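Local coordinates for protein p1 (Rice yellow mottle virus, PDB 6TY0) that suppresses RNA silencing in the host plant and takes part in the spread of the virus, this chain being its N-terminal zinc-finger part, at residues V30-T35 with V60-T65; Q34-D39 with A69-S74. One frame throughout, in Å; residues are numbered along the deposited sequence.

From the N terminus, the end of strand 26-32 of the four-stranded mixed sheet lies in 30-35, and the chain goes on through a short 3-10 segment at 34-35 into the loop that follows, so both contacts start from one piece of chain and share Gln34 and Thr35. Interaction 1 closes the loop from there to 60-65, on strand 54-64. Interaction 2 starts and ends later, at 69-74, so the two closures cross rather than nest. Strand 54-64 ends at zinc ligand Cys64, and the connection to strand 70-77 carries Cys67. Together they tie the end of strand 26-32 and the loop after it to strands 54-64 and 70-77, neighbours in the three-stranded sheet, joined by backbone bonds such as Phe62 N to Tyr71 O.

Interaction 1: residues V30-T35 with V60-T65; sequences VWHSQT and VSFACT. With ZN (zinc ion), chain C.
The interface between the two beta-sheets of this N-terminal part is bridged here by two pairs of buried side chains, Val30 with Val60 and His32 with Phe62. Methyl CG2 of Val30 meets CG2 of Val60 at 4.2 Å, the two branched side chains slanting across one another. Further along, the His32 and Phe62 side chains cross at about a right angle. Phe62 brings the end of its ring, CZ, to 4.0 Å from His32 CD2 and equally close to the CB of that histidine; the ring planes are inclined at 55°, an oblique meeting. A chi1 of 67° places CG of His32 between the backbone N and the carbonyl carbon, and from there the CD2 side of the ring comes up to Phe62. Its ND1 donates to Ser33 O at 2.8 Å, nearly straight and within the ring plane, which fixes the ring's rotation. Strand 54-64, which carries Val60 and Phe62, leads directly into the Cys4 zinc site: two residues beyond Phe62, Cys64 SG binds the zinc ion at 2.3 Å, and Cys67, Cys92 and Cys95 complete the site. Phe88 and Trp36 also meet the Phe62 ring, extending the aromatic cluster, while Leu4 of strand 2-10 touches both valines.

Interaction 2: residues Q34-D39 with A69-S74; sequences QTWDVD and AHYYTS
The indole of Trp36, from the loop after strand 26-32, turns its outer edge to Ala69 and His70, where strand 70-77 begins, while the methyl CG2 of Thr35 lies over one face, 3.7 Å above the plane and offset toward the rim. At that edge and near the ring plane comes the carbonyl of Ala69, whose O is 3.5 Å from Trp36 CH2; the backbone N of His70 also lies in plane there. This packing borders the Cys4 zinc finger, since Ala69 follows closely on Cys67 and the Trp36 side chain touches Cys92. The Trp36 CG lies beside its backbone N and opposite the carbonyl carbon (chi1 -50°), which carries CZ2 and CH2 to the Ala69-His70 backbone. The six-membered ring takes the Ala69 end, with CH2 4.1 Å from Ala69 CB and CZ2 3.8 Å from His70 CA. The phenol of Tyr71 leads away from the indole, and its OH hydrogen-bonds to Trp31 O and to the Tyr71 hydroxyl of the second subunit, placing this contact beside the dimer interface. Tyr71 touches the pyrrole side of the indole through its methylene, with CB 3.7 Å from Trp36 NE1.

Interaction 1: residues V30-T35 with V60-T65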
ATOM      1  N   VAL A  30       4.885  -4.803   3.410  1.00 30.80           N
ATOM      2  CA  VAL A  30       3.822  -3.974   2.828  1.00 31.13           C
ATOM      3  C   VAL A  30       4.180  -2.547   3.135  1.00 30.64           C
ATOM      4  O   VAL A  30       5.159  -2.279   3.862  1.00 31.83           O
ATOM      5  CB  VAL A  30       2.402  -4.324   3.379  1.00 31.09           C
ATOM      6  CG1 VAL A  30       2.060  -5.759   3.094  1.00 35.74           C
ATOM      7  CG2 VAL A  30       2.273  -4.083   4.864  1.00 32.73           C
ATOM      8  N   TRP A  31       3.378  -1.641   2.582  1.00 30.58           N
ATOM      9  CA  TRP A  31       3.556  -0.205   2.753  1.00 32.70           C
ATOM     10  C   TRP A  31       2.310   0.468   3.309  1.00 32.38           C
ATOM     11  O   TRP A  31       1.167   0.047   3.051  1.00 34.27           O
ATOM     12  CB  TRP A  31       3.842   0.423   1.397  1.00 34.38           C
ATOM     13  CG  TRP A  31       5.007  -0.236   0.690  1.00 34.11           C
ATOM     14  CD1 TRP A  31       4.966  -1.338  -0.146  1.00 35.65           C
ATOM     15  CD2 TRP A  31       6.382   0.162   0.757  1.00 35.66           C
ATOM     16  NE1 TRP A  31       6.224  -1.645  -0.591  1.00 33.06           N
ATOM     17  CE2 TRP A  31       7.119  -0.750  -0.059  1.00 35.16           C
ATOM     18  CE3 TRP A  31       7.069   1.199   1.431  1.00 37.11           C
ATOM     19  CZ2 TRP A  31       8.497  -0.665  -0.217  1.00 36.77           C
ATOM     20  CZ3 TRP A  31       8.474   1.294   1.273  1.00 39.75           C
ATOM     21  CH2 TRP A  31       9.169   0.349   0.451  1.00 36.67           C
ATOM     22  N   HIS A  32       2.533   1.542   4.040  1.00 31.46           N
ATOM     23  CA  HIS A  32       1.449   2.358   4.506  1.00 33.79           C
ATOM     24  C   HIS A  32       1.838   3.839   4.527  1.00 33.77           C
ATOM     25  O   HIS A  32       3.002   4.182   4.472  1.00 31.91           O
ATOM     26  CB  HIS A  32       1.027   1.882   5.894  1.00 32.48           C
ATOM     27  CG  HIS A  32       2.043   2.103   6.958  1.00 34.16           C
ATOM     28  ND1 HIS A  32       2.286   3.348   7.512  1.00 35.56           N
ATOM     29  CD2 HIS A  32       2.818   1.232   7.640  1.00 37.23           C
ATOM     30  CE1 HIS A  32       3.167   3.226   8.492  1.00 38.12           C
ATOM     31  NE2 HIS A  32       3.526   1.957   8.573  1.00 35.18           N
ATOM     32  N   SER A  33       0.832   4.679   4.632  1.00 33.88           N
ATOM     33  CA  SER A  33       0.963   6.113   4.593  1.00 35.20           C
ATOM     34  C   SER A  33       1.244   6.670   5.951  1.00 36.34           C
ATOM     35  O   SER A  33       1.341   5.951   6.961  1.00 33.07           O
ATOM     36  CB  SER A  33      -0.335   6.730   4.027  1.00 36.53           C
ATOM     37  OG  SER A  33      -1.378   6.637   4.984  1.00 35.61           O
ATOM     38  N   GLN A  34       1.345   7.994   5.971  1.00 37.54           N
ATOM     39  CA  GLN A  34       1.654   8.755   7.177  1.00 39.50           C
ATOM     40  C   GLN A  34       0.593   8.603   8.257  1.00 34.21           C
ATOM     41  O   GLN A  34       0.901   8.691   9.438  1.00 35.84           O
ATOM     42  CB  GLN A  34       1.804  10.243   6.801  1.00 43.25           C
ATOM     43  CG  GLN A  34       2.996  10.537   5.880  1.00 45.93           C
ATOM     44  CD  GLN A  34       2.857  10.168   4.384  1.00 52.38           C
ATOM     45  OE1 GLN A  34       1.795   9.766   3.865  1.00 46.91           O
ATOM     46  NE2 GLN A  34       3.983  10.315   3.674  1.00 52.70           N
ATOM     47  N   THR A  35      -0.656   8.380   7.848  1.00 35.67           N
ATOM     48  CA  THR A  35      -1.742   8.148   8.784  1.00 35.91           C
ATOM     49  C   THR A  35      -1.360   7.120   9.866  1.00 37.02           C
ATOM     50  O   THR A  35      -1.746   7.274  11.024  1.00 34.28           O
ATOM     51  CB  THR A  35      -3.018   7.806   8.021  1.00 40.58           C
ATOM     52  OG1 THR A  35      -3.297   8.886   7.145  1.00 40.26           O
ATOM     53  CG2 THR A  35      -4.235   7.563   8.929  1.00 39.60           C
ATOM     54  N   VAL A  60      -2.888  -7.273   5.966  1.00 31.00           N
ATOM     55  CA  VAL A  60      -2.592  -6.349   7.029  1.00 31.17           C
ATOM     56  C   VAL A  60      -3.636  -5.260   6.950  1.00 32.80           C
ATOM     57  O   VAL A  60      -3.753  -4.587   5.932  1.00 30.24           O
ATOM     58  CB  VAL A  60      -1.171  -5.786   6.920  1.00 32.60           C
ATOM     59  CG1 VAL A  60      -0.815  -4.914   8.120  1.00 35.02           C
ATOM     60  CG2 VAL A  60      -0.143  -6.912   6.781  1.00 32.94           C
ATOM     61  N   SER A  61      -4.386  -5.117   8.040  1.00 27.28           N
ATOM     62  CA  SER A  61      -5.441  -4.149   8.178  1.00 32.21           C
ATOM     63  C   SER A  61      -5.062  -3.111   9.202  1.00 31.07           C
ATOM     64  O   SER A  61      -4.570  -3.426  10.279  1.00 33.12           O
ATOM     65  CB  SER A  61      -6.729  -4.830   8.690  1.00 37.04           C
ATOM     66  OG  SER A  61      -7.035  -5.910   7.820  1.00 47.47           O
ATOM     67  N   PHE A  62      -5.394  -1.873   8.897  1.00 31.48           N
ATOM     68  CA  PHE A  62      -5.241  -0.764   9.848  1.00 33.08           C
ATOM     69  C   PHE A  62      -6.608  -0.129  10.054  1.00 32.63           C
ATOM     70  O   PHE A  62      -7.353   0.091   9.103  1.00 29.60           O
ATOM     71  CB  PHE A  62      -4.296   0.306   9.307  1.00 33.23           C
ATOM     72  CG  PHE A  62      -2.932  -0.190   8.965  1.00 33.35           C
ATOM     73  CD1 PHE A  62      -2.716  -0.955   7.832  1.00 34.92           C
ATOM     74  CD2 PHE A  62      -1.860   0.133   9.750  1.00 32.20           C
ATOM     75  CE1 PHE A  62      -1.452  -1.389   7.489  1.00 34.28           C
ATOM     76  CE2 PHE A  62      -0.579  -0.286   9.429  1.00 33.45           C
ATOM     77  CZ  PHE A  62      -0.365  -1.043   8.289  1.00 34.39           C
ATOM     78  N   ALA A  63      -6.955   0.145  11.295  1.00 34.73           N
ATOM     79  CA  ALA A  63      -8.193   0.907  11.562  1.00 36.64           C
ATOM     80  C   ALA A  63      -7.998   1.787  12.791  1.00 34.73           C
ATOM     81  O   ALA A  63      -7.467   1.294  13.788  1.00 31.86           O
ATOM     82  CB  ALA A  63      -9.321  -0.060  11.814  1.00 34.36           C
ATOM     83  N   CYS A  64      -8.444   3.050  12.737  1.00 35.99           N
ATOM     84  CA  CYS A  64      -8.376   3.946  13.928  1.00 35.64           C
ATOM     85  C   CYS A  64      -9.503   3.631  14.899  1.00 39.31           C
ATOM     86  O   CYS A  64     -10.657   3.511  14.501  1.00 35.91           O
ATOM     87  CB  CYS A  64      -8.489   5.424  13.536  1.00 36.96           C
ATOM     88  SG  CYS A  64      -8.222   6.637  14.897  1.00 35.21           S
ATOM     89  N   THR A  65      -9.194   3.537  16.176  1.00 43.31           N
ATOM     90  CA  THR A  65     -10.227   3.368  17.207  1.00 43.99           C
ATOM     91  C   THR A  65     -11.055   4.638  17.515  1.00 48.34           C
ATOM     92  O   THR A  65     -12.077   4.544  18.191  1.00 50.59           O
ATOM     93  CB  THR A  65      -9.570   2.881  18.481  1.00 46.36           C
ATOM     94  OG1 THR A  65      -8.548   3.810  18.852  1.00 48.17           O
ATOM     95  CG2 THR A  65      -8.917   1.511  18.245  1.00 43.45           C
TER
HETATM   96 ZN    ZN C 201      -8.275   8.553  13.700  1.00 36.85          ZN

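Interaction 2: residues Q34-D39 with A69-S74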
ATOM      1  N   GLN A  34       1.345   7.994   5.971  1.00 37.54           N
ATOM      2  CA  GLN A  34       1.654   8.755   7.177  1.00 39.50           C
ATOM      3  C   GLN A  34       0.593   8.603   8.257  1.00 34.21           C
ATOM      4  O   GLN A  34       0.901   8.691   9.438  1.00 35.84           O
ATOM      5  CB  GLN A  34       1.804  10.243   6.801  1.00 43.25           C
ATOM      6  CG  GLN A  34       2.996  10.537   5.880  1.00 45.93           C
ATOM      7  CD  GLN A  34       2.857  10.168   4.384  1.00 52.38           C
ATOM      8  OE1 GLN A  34       1.795   9.766   3.865  1.00 46.91           O
ATOM      9  NE2 GLN A  34       3.983  10.315   3.674  1.00 52.70           N
ATOM     10  N   THR A  35      -0.656   8.380   7.848  1.00 35.67           N
ATOM     11  CA  THR A  35      -1.742   8.148   8.784  1.00 35.91           C
ATOM     12  C   THR A  35      -1.360   7.120   9.866  1.00 37.02           C
ATOM     13  O   THR A  35      -1.746   7.274  11.024  1.00 34.28           O
ATOM     14  CB  THR A  35      -3.018   7.806   8.021  1.00 40.58           C
ATOM     15  OG1 THR A  35      -3.297   8.886   7.145  1.00 40.26           O
ATOM     16  CG2 THR A  35      -4.235   7.563   8.929  1.00 39.60           C
ATOM     17  N   TRP A  36      -0.542   6.129   9.510  1.00 34.16           N
ATOM     18  CA  TRP A  36      -0.280   4.984  10.386  1.00 32.28           C
ATOM     19  C   TRP A  36       1.144   4.953  10.942  1.00 36.37           C
ATOM     20  O   TRP A  36       1.575   3.933  11.508  1.00 34.90           O
ATOM     21  CB  TRP A  36      -0.608   3.698   9.630  1.00 32.94           C
ATOM     22  CG  TRP A  36      -1.937   3.771   9.012  1.00 30.03           C
ATOM     23  CD1 TRP A  36      -2.204   3.961   7.699  1.00 30.58           C
ATOM     24  CD2 TRP A  36      -3.189   3.764   9.683  1.00 29.78           C
ATOM     25  NE1 TRP A  36      -3.536   4.016   7.506  1.00 29.53           N
ATOM     26  CE2 TRP A  36      -4.175   3.908   8.708  1.00 29.36           C
ATOM     27  CE3 TRP A  36      -3.575   3.629  11.024  1.00 32.82           C
ATOM     28  CZ2 TRP A  36      -5.527   3.926   9.008  1.00 29.37           C
ATOM     29  CZ3 TRP A  36      -4.920   3.643  11.316  1.00 32.02           C
ATOM     30  CH2 TRP A  36      -5.874   3.792  10.321  1.00 33.46           C
ATOM     31  N   ASP A  37       1.861   6.076  10.793  1.00 36.91           N
ATOM     32  CA  ASP A  37       3.145   6.293  11.481  1.00 38.87           C
ATOM     33  C   ASP A  37       2.931   6.663  12.948  1.00 42.80           C
ATOM     34  O   ASP A  37       3.021   7.834  13.326  1.00 42.11           O
ATOM     35  CB  ASP A  37       3.918   7.429  10.806  1.00 43.27           C
ATOM     36  CG  ASP A  37       4.448   7.041   9.435  1.00 49.72           C
ATOM     37  OD1 ASP A  37       4.794   5.854   9.232  1.00 48.98           O
ATOM     38  OD2 ASP A  37       4.513   7.927   8.552  1.00 53.85           O
ATOM     39  N   VAL A  38       2.619   5.664  13.761  1.00 43.52           N
ATOM     40  CA  VAL A  38       2.372   5.844  15.183  1.00 43.45           C
ATOM     41  C   VAL A  38       3.086   4.714  15.904  1.00 43.91           C
ATOM     42  O   VAL A  38       3.360   3.695  15.268  1.00 39.98           O
ATOM     43  CB  VAL A  38       0.861   5.834  15.504  1.00 45.04           C
ATOM     44  CG1 VAL A  38       0.178   7.023  14.871  1.00 42.15           C
ATOM     45  CG2 VAL A  38       0.205   4.534  15.041  1.00 44.04           C
ATOM     46  N   ASP A  39       3.377   4.884  17.203  1.00 46.10           N
ATOM     47  CA  ASP A  39       4.251   3.954  17.965  1.00 48.84           C
ATOM     48  C   ASP A  39       3.748   2.519  17.990  1.00 47.59           C
ATOM     49  O   ASP A  39       4.542   1.593  17.967  1.00 51.18           O
ATOM     50  CB  ASP A  39       4.413   4.393  19.438  1.00 52.05           C
ATOM     51  CG  ASP A  39       5.446   5.489  19.624  1.00 63.69           C
ATOM     52  OD1 ASP A  39       5.659   6.321  18.709  1.00 70.25           O
ATOM     53  OD2 ASP A  39       6.053   5.525  20.712  1.00 75.58           O
ATOM     54  N   ALA A  69     -10.892   6.129  10.023  1.00 30.16           N
ATOM     55  CA  ALA A  69      -9.776   5.926   9.113  1.00 29.66           C
ATOM     56  C   ALA A  69      -9.427   4.423   9.081  1.00 30.97           C
ATOM     57  O   ALA A  69      -9.392   3.772  10.118  1.00 32.30           O
ATOM     58  CB  ALA A  69      -8.606   6.711   9.585  1.00 30.45           C
ATOM     59  N   HIS A  70      -9.181   3.886   7.901  1.00 32.26           N
ATOM     60  CA  HIS A  70      -8.832   2.491   7.777  1.00 33.03           C
ATOM     61  C   HIS A  70      -8.047   2.248   6.497  1.00 33.18           C
ATOM     62  O   HIS A  70      -8.086   3.064   5.573  1.00 30.17           O
ATOM     63  CB  HIS A  70     -10.108   1.644   7.809  1.00 31.65           C
ATOM     64  CG  HIS A  70     -11.006   1.887   6.655  1.00 32.68           C
ATOM     65  ND1 HIS A  70     -11.871   2.957   6.585  1.00 33.82           N
ATOM     66  CD2 HIS A  70     -11.164   1.196   5.492  1.00 33.02           C
ATOM     67  CE1 HIS A  70     -12.526   2.914   5.437  1.00 36.02           C
ATOM     68  NE2 HIS A  70     -12.104   1.862   4.748  1.00 30.65           N
ATOM     69  N   TYR A  71      -7.358   1.108   6.437  1.00 31.33           N
ATOM     70  CA  TYR A  71      -6.524   0.764   5.277  1.00 30.26           C
ATOM     71  C   TYR A  71      -6.288  -0.747   5.321  1.00 30.31           C
ATOM     72  O   TYR A  71      -6.138  -1.328   6.380  1.00 31.65           O
ATOM     73  CB  TYR A  71      -5.195   1.559   5.328  1.00 33.14           C
ATOM     74  CG  TYR A  71      -4.193   1.173   4.281  1.00 34.61           C
ATOM     75  CD1 TYR A  71      -4.466   1.356   2.952  1.00 34.08           C
ATOM     76  CD2 TYR A  71      -2.960   0.635   4.635  1.00 34.61           C
ATOM     77  CE1 TYR A  71      -3.566   0.981   1.981  1.00 38.04           C
ATOM     78  CE2 TYR A  71      -2.031   0.275   3.669  1.00 39.18           C
ATOM     79  CZ  TYR A  71      -2.335   0.478   2.360  1.00 39.08           C
ATOM     80  OH  TYR A  71      -1.475   0.092   1.425  1.00 41.97           O
ATOM     81  N   TYR A  72      -6.317  -1.379   4.155  1.00 31.48           N
ATOM     82  CA  TYR A  72      -6.151  -2.816   3.995  1.00 29.92           C
ATOM     83  C   TYR A  72      -5.153  -3.023   2.853  1.00 30.00           C
ATOM     84  O   TYR A  72      -5.272  -2.421   1.744  1.00 27.99           O
ATOM     85  CB  TYR A  72      -7.516  -3.490   3.680  1.00 33.17           C
ATOM     86  CG  TYR A  72      -7.417  -4.964   3.363  1.00 35.48           C
ATOM     87  CD1 TYR A  72      -7.111  -5.391   2.068  1.00 39.76           C
ATOM     88  CD2 TYR A  72      -7.545  -5.929   4.362  1.00 39.23           C
ATOM     89  CE1 TYR A  72      -6.976  -6.731   1.779  1.00 41.19           C
ATOM     90  CE2 TYR A  72      -7.417  -7.291   4.078  1.00 38.02           C
ATOM     91  CZ  TYR A  72      -7.142  -7.684   2.790  1.00 42.26           C
ATOM     92  OH  TYR A  72      -6.974  -9.030   2.471  1.00 49.74           O
ATOM     93  N   THR A  73      -4.125  -3.814   3.130  1.00 31.18           N
ATOM     94  CA  THR A  73      -3.241  -4.336   2.083  1.00 32.20           C
ATOM     95  C   THR A  73      -2.979  -5.798   2.306  1.00 34.33           C
ATOM     96  O   THR A  73      -3.183  -6.368   3.402  1.00 33.04           O
ATOM     97  CB  THR A  73      -1.788  -3.846   2.099  1.00 34.18           C
ATOM     98  OG1 THR A  73      -1.428  -3.235   3.348  1.00 34.50           O
ATOM     99  CG2 THR A  73      -1.528  -3.070   0.956  1.00 41.65           C
ATOM    100  N   SER A  74      -2.410  -6.386   1.280  1.00 30.95           N
ATOM    101  CA  SER A  74      -2.032  -7.758   1.355  1.00 35.24           C
ATOM    102  C   SER A  74      -0.866  -8.034   0.355  1.00 37.07           C
ATOM    103  O   SER A  74      -0.532  -7.211  -0.537  1.00 33.20           O
ATOM    104  CB  SER A  74      -3.250  -8.571   1.052  1.00 33.91           C
ATOM    105  OG  SER A  74      -3.587  -8.292  -0.291  1.00 39.89           O
TER